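Local coordinates for protein nicotinate phosphoribosyltransferase (Saccharomyces cerevisiae, PDB 1VLP) that catalyses the ATP-dependent synthesis of nicotinate D-ribonucleotide from nicotinate and phosphoribosyl diphosphate, the first step in making NAD from nicotinic acid, at residues E153-K157 with S383-N387. Residues are numbered along the deposited sequence; the frame is centred on the assembly and turned at random.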
ATOM      1  N   GLU A 153      -5.445  13.163  -7.193  1.00  4.42           N
ATOM      2  CA  GLU A 153      -5.620  13.717  -8.541  1.00  4.47           C
ATOM      3  C   GLU A 153      -6.538  14.957  -8.567  1.00  3.83           C
ATOM      4  O   GLU A 153      -6.203  15.943  -9.180  1.00  6.39           O
ATOM      5  CB  GLU A 153      -6.058  12.625  -9.514  1.00  5.09           C
ATOM      6  CG  GLU A 153      -6.252  13.167 -10.916  1.00  4.86           C
ATOM      7  CD  GLU A 153      -5.909  12.198 -12.039  1.00  8.01           C
ATOM      8  OE1 GLU A 153      -5.408  11.074 -11.812  1.00  5.51           O
ATOM      9  OE2 GLU A 153      -6.146  12.599 -13.192  1.00  7.68           O
ATOM     10  N   ALA A 154      -7.660  14.900  -7.853  1.00  2.07           N
ATOM     11  CA  ALA A 154      -8.620  16.019  -7.688  1.00  2.00           C
ATOM     12  C   ALA A 154      -7.921  17.276  -7.148  1.00  2.00           C
ATOM     13  O   ALA A 154      -8.066  18.362  -7.689  1.00  4.42           O
ATOM     14  CB  ALA A 154      -9.760  15.612  -6.778  1.00  2.00           C
ATOM     15  N   TYR A 155      -7.135  17.079  -6.088  1.00  2.20           N
ATOM     16  CA  TYR A 155      -6.478  18.181  -5.397  1.00  3.43           C
ATOM     17  C   TYR A 155      -5.546  18.904  -6.392  1.00  2.00           C
ATOM     18  O   TYR A 155      -5.579  20.144  -6.505  1.00  2.58           O
ATOM     19  CB  TYR A 155      -5.705  17.688  -4.135  1.00  3.37           C
ATOM     20  CG  TYR A 155      -5.106  18.828  -3.377  1.00  2.00           C
ATOM     21  CD1 TYR A 155      -5.902  19.598  -2.467  1.00  2.39           C
ATOM     22  CD2 TYR A 155      -3.797  19.226  -3.606  1.00  4.77           C
ATOM     23  CE1 TYR A 155      -5.385  20.699  -1.799  1.00  5.23           C
ATOM     24  CE2 TYR A 155      -3.274  20.359  -2.958  1.00  3.95           C
ATOM     25  CZ  TYR A 155      -4.088  21.087  -2.055  1.00  4.40           C
ATOM     26  OH  TYR A 155      -3.550  22.212  -1.409  1.00  6.33           O
ATOM     27  N   PHE A 156      -4.742  18.142  -7.154  1.00  2.00           N
ATOM     28  CA  PHE A 156      -3.776  18.739  -8.087  1.00  3.17           C
ATOM     29  C   PHE A 156      -4.338  19.177  -9.421  1.00  4.75           C
ATOM     30  O   PHE A 156      -3.677  19.859 -10.151  1.00  3.58           O
ATOM     31  CB  PHE A 156      -2.540  17.868  -8.216  1.00  2.41           C
ATOM     32  CG  PHE A 156      -1.751  17.859  -6.945  1.00  3.32           C
ATOM     33  CD1 PHE A 156      -1.039  19.008  -6.560  1.00  3.46           C
ATOM     34  CD2 PHE A 156      -1.799  16.786  -6.076  1.00  2.56           C
ATOM     35  CE1 PHE A 156      -0.328  19.049  -5.348  1.00  4.17           C
ATOM     36  CE2 PHE A 156      -1.085  16.814  -4.888  1.00  3.83           C
ATOM     37  CZ  PHE A 156      -0.361  17.941  -4.530  1.00  3.17           C
ATOM     38  N   LYS A 157      -5.557  18.758  -9.691  1.00  2.74           N
ATOM     39  CA  LYS A 157      -6.305  19.200 -10.872  1.00  4.49           C
ATOM     40  C   LYS A 157      -7.060  20.499 -10.642  1.00  5.31           C
ATOM     41  O   LYS A 157      -7.134  21.357 -11.540  1.00  4.79           O
ATOM     42  CB  LYS A 157      -7.286  18.071 -11.267  1.00  7.09           C
ATOM     43  CG  LYS A 157      -7.817  18.094 -12.664  1.00 15.09           C
ATOM     44  CD  LYS A 157      -8.737  16.833 -12.911  1.00 13.80           C
ATOM     45  CE  LYS A 157      -9.215  16.767 -14.354  1.00 22.95           C
ATOM     46  NZ  LYS A 157      -8.090  16.525 -15.320  1.00 18.82           N
ATOM     47  N   SER A 383       6.511  21.352  -4.460  1.00  5.41           N
ATOM     48  CA  SER A 383       5.077  21.342  -4.461  1.00  5.35           C
ATOM     49  C   SER A 383       4.671  20.196  -3.552  1.00  6.10           C
ATOM     50  O   SER A 383       4.821  19.034  -3.913  1.00  5.11           O
ATOM     51  CB  SER A 383       4.502  21.132  -5.862  1.00  4.46           C
ATOM     52  OG  SER A 383       3.108  21.022  -5.819  1.00  3.03           O
ATOM     53  N   GLU A 384       4.132  20.525  -2.392  0.50  2.00           N
ATOM     54  CA  GLU A 384       3.897  19.527  -1.388  0.50  2.34           C
ATOM     55  C   GLU A 384       2.784  18.549  -1.789  0.50  2.00           C
ATOM     56  O   GLU A 384       1.738  18.992  -2.203  0.50  2.00           O
ATOM     57  CB  GLU A 384       3.522  20.221  -0.102  0.50  9.96           C
ATOM     58  CG  GLU A 384       4.645  21.091   0.422  0.50  7.86           C
ATOM     59  CD  GLU A 384       5.666  20.320   1.233  0.50 14.95           C
ATOM     60  OE1 GLU A 384       5.870  19.105   0.983  0.50 14.99           O
ATOM     61  OE2 GLU A 384       6.269  20.949   2.124  0.50  9.79           O
ATOM     62  N   PRO A 385       3.009  17.231  -1.635  1.00  5.76           N
ATOM     63  CA  PRO A 385       1.891  16.254  -1.763  1.00  8.50           C
ATOM     64  C   PRO A 385       0.835  16.363  -0.677  1.00  7.21           C
ATOM     65  O   PRO A 385       1.075  16.913   0.416  1.00  6.78           O
ATOM     66  CB  PRO A 385       2.574  14.886  -1.595  1.00 12.58           C
ATOM     67  CG  PRO A 385       3.963  15.111  -1.895  1.00 14.71           C
ATOM     68  CD  PRO A 385       4.248  16.507  -1.345  1.00  7.01           C
ATOM     69  N   LEU A 386      -0.342  15.857  -0.991  1.00  5.54           N
ATOM     70  CA  LEU A 386      -1.410  15.724  -0.020  1.00  7.29           C
ATOM     71  C   LEU A 386      -1.124  14.476   0.792  1.00  9.26           C
ATOM     72  O   LEU A 386      -0.987  13.401   0.200  1.00 12.48           O
ATOM     73  CB  LEU A 386      -2.726  15.590  -0.801  1.00  9.83           C
ATOM     74  CG  LEU A 386      -4.035  15.693  -0.083  1.00 13.80           C
ATOM     75  CD1 LEU A 386      -4.179  17.076   0.573  1.00 10.77           C
ATOM     76  CD2 LEU A 386      -5.161  15.432  -1.096  1.00  9.78           C
ATOM     77  N   ASN A 387      -1.016  14.621   2.118  1.00  6.90           N
ATOM     78  CA  ASN A 387      -0.732  13.513   3.057  1.00  8.60           C
ATOM     79  C   ASN A 387      -2.062  12.958   3.575  1.00  3.98           C
ATOM     80  O   ASN A 387      -2.501  13.316   4.697  1.00  7.34           O
ATOM     81  CB  ASN A 387       0.105  14.020   4.218  1.00 11.13           C
ATOM     82  CG  ASN A 387       0.537  12.910   5.231  1.00 15.20           C
ATOM     83  OD1 ASN A 387       0.176  11.729   5.113  1.00 16.95           O
ATOM     84  ND2 ASN A 387       1.299  13.318   6.246  1.00 18.47           N
TER
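This enzyme, a type II phosphoribosyltransferase with an irregular alpha/beta barrel and a mixed N-terminal domain, illustrates how a helix can pack on an extended linker through side chains alone: no hydrogen bond joins 153-157 to 383-387. Here the helix is 144-159, and the linker joins the short strand 382-383 to strand 388-395, which returns to the antiparallel sheet. Two neighbouring aromatic side chains, Tyr155 and Phe156, do the work on the helix side, and only 208 Å² is buried in all. At the start of the linker, Ser383 meets the Phe156 ring obliquely, OG lying 4.0 Å from CE1; its hydroxyl is satisfied by Arg195, which also makes a cation-pi contact with Phe156. Glu384 contributes backbone rather than side chain: its carboxylate leads away, while its carbonyl O sits 3.3 Å from CZ of Phe156, near the ring plane, so that the weakly positive ring edge faces a partially negative oxygen. Pro385 turns its CB away from the helix, yet its CA approaches the same CZ of Phe156 at 3.9 Å. Its ring lies close to Thr367, inferred to bind phosphoribosyl diphosphate, so at this residue the linker touches the helix while bordering a probable substrate site. At Leu386 the CA-to-CB bond points toward the helix, and CD1 lies over one face of the Tyr155 ring. Beyond it, Asn387 bonds through its backbone to Arg51 and Ser52 as the sheet strand approaches. The closest approach between the apolar side chains of Leu386 and Tyr155 is from CD2 to CB, 3.8 Å.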